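Local coordinates for protein putative alcohol dehydrogenase (Sinorhizobium meliloti, PDB 4J6F) that probably acts as a zinc-binding, NAD(P)-dependent alcohol dehydrogenase, at residues 131-136 against 176-181. Sequence-based numbering, arbitrary orientation.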
# COMPACT_ATOMS: atom_id res chain seq x y z
N GLY A 131 -36.93 -23.64 10.75
CA GLY A 131 -37.83 -22.55 11.11
C GLY A 131 -37.13 -21.25 11.45
O GLY A 131 -37.79 -20.22 11.59
N GLU A 132 -35.80 -21.30 11.60
CA GLU A 132 -35.01 -20.13 11.96
C GLU A 132 -34.89 -19.14 10.82
O GLU A 132 -34.82 -19.54 9.65
CB GLU A 132 -33.62 -20.56 12.40
CG GLU A 132 -33.52 -20.85 13.88
CD GLU A 132 -32.23 -21.58 14.24
OE1 GLU A 132 -31.24 -21.49 13.48
OE2 GLU A 132 -32.22 -22.25 15.29
N ARG A 133 -34.86 -17.86 11.16
CA ARG A 133 -34.64 -16.78 10.21
C ARG A 133 -33.14 -16.49 10.21
O ARG A 133 -32.57 -16.07 11.23
CB ARG A 133 -35.46 -15.55 10.62
CG ARG A 133 -35.61 -14.48 9.55
CD ARG A 133 -34.46 -13.46 9.57
NE ARG A 133 -34.27 -12.77 10.86
CZ ARG A 133 -34.72 -11.54 11.15
NH1 ARG A 133 -34.48 -11.02 12.35
NH2 ARG A 133 -35.40 -10.83 10.25
N VAL A 134 -32.50 -16.74 9.07
CA VAL A 134 -31.06 -16.58 8.97
C VAL A 134 -30.58 -15.56 7.94
O VAL A 134 -31.17 -15.39 6.87
CB VAL A 134 -30.33 -17.92 8.72
CG1 VAL A 134 -30.55 -18.86 9.89
CG2 VAL A 134 -30.76 -18.55 7.40
N MSE A 135 -29.51 -14.88 8.32
CA MSE A 135 -28.73 -14.07 7.41
C MSE A 135 -27.56 -14.91 7.00
O MSE A 135 -26.80 -15.37 7.85
CB MSE A 135 -28.24 -12.88 8.20
CG MSE A 135 -27.63 -11.84 7.28
SE MSE A 135 -26.71 -10.55 8.43
CE MSE A 135 -25.00 -10.47 7.46
N VAL A 136 -27.41 -15.11 5.69
CA VAL A 136 -26.31 -15.89 5.13
C VAL A 136 -24.99 -15.11 5.13
O VAL A 136 -24.94 -13.97 4.67
CB VAL A 136 -26.62 -16.30 3.69
CG1 VAL A 136 -25.39 -16.88 3.01
CG2 VAL A 136 -27.77 -17.29 3.65
N VAL A 176 -29.68 -13.79 13.81
CA VAL A 176 -29.33 -12.47 14.32
C VAL A 176 -30.38 -11.95 15.32
O VAL A 176 -31.56 -11.83 14.98
CB VAL A 176 -29.12 -11.49 13.15
CG1 VAL A 176 -28.50 -10.20 13.64
CG2 VAL A 176 -28.22 -12.12 12.10
N ALA A 177 -29.93 -11.52 16.48
CA ALA A 177 -30.84 -11.06 17.50
C ALA A 177 -31.25 -9.64 17.19
O ALA A 177 -30.71 -8.68 17.73
CB ALA A 177 -30.17 -11.12 18.85
N THR A 178 -32.22 -9.52 16.30
CA THR A 178 -32.71 -8.21 15.83
C THR A 178 -34.15 -8.26 15.35
O THR A 178 -34.65 -9.29 14.93
CB THR A 178 -31.80 -7.59 14.73
OG1 THR A 178 -32.38 -6.37 14.28
CG2 THR A 178 -31.64 -8.53 13.53
N ASP A 179 -34.80 -7.10 15.41
CA ASP A 179 -36.21 -6.96 15.07
C ASP A 179 -36.39 -6.49 13.62
O ASP A 179 -37.49 -6.15 13.19
CB ASP A 179 -36.88 -5.97 16.04
CG ASP A 179 -35.99 -4.74 16.32
OD1 ASP A 179 -34.94 -4.88 16.98
OD2 ASP A 179 -36.35 -3.63 15.88
N LEU A 180 -35.30 -6.48 12.85
CA LEU A 180 -35.36 -6.04 11.47
C LEU A 180 -36.07 -7.04 10.55
O LEU A 180 -35.99 -8.25 10.75
CB LEU A 180 -33.96 -5.81 10.93
CG LEU A 180 -32.98 -4.82 11.60
CD1 LEU A 180 -31.65 -4.87 10.85
CD2 LEU A 180 -33.50 -3.39 11.68
N THR A 181 -36.75 -6.49 9.55
CA THR A 181 -37.29 -7.21 8.40
C THR A 181 -36.24 -8.08 7.71
O THR A 181 -35.06 -7.73 7.69
CB THR A 181 -37.74 -6.21 7.33
OG1 THR A 181 -38.36 -5.11 7.98
CG2 THR A 181 -38.75 -6.80 6.41
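Arg133 reaches Leu180 and the backbone around it because its CG stands anti to the backbone N (chi1 -165°) and the chain then bends at chi2 and chi3, delivering the guanidinium edge-on to the loop 176-181. The case illustrates how an arginine on a strand can anchor an irregular loop through a backbone carbonyl. Arg133 NH2 donates to Leu180 O over 2.7 Å, nearly straight at 169°; Leu180 O lies close to the guanidinium plane, while the donor is tilted 19° from the plane of the carbonyl. On the same edge, Arg133 NH1 comes to 3.1 Å from Thr178 O, so two backbone carbonyls of the loop face one flat, charged group. NH2 also forms a salt bridge with Asp182, at the start of helix 182-185, which ties the strand to that helix. A leucine in place of Arg133 would probably leave Leu180 O without this donor and Asp182 without this charged partner, setting the loop freer to move. The loop contributes order of its own: Thr178 OG1 accepts from Leu180 N at 3.3 Å in an ST turn, and Ala177 centres an inverse gamma turn. Farther along the strand, CB of Met135, a selenomethionine here, meets Val176 CG2 at 4.0 Å. Both residues also pack on Ile343 of helix 333-344, and Met135 touches Phe336 of that helix as well. The whole joins strand 133-140 to the segment that follows its antiparallel neighbour 173-175, within the GroES-like domain characteristic of the medium-chain dehydrogenase/reductase fold.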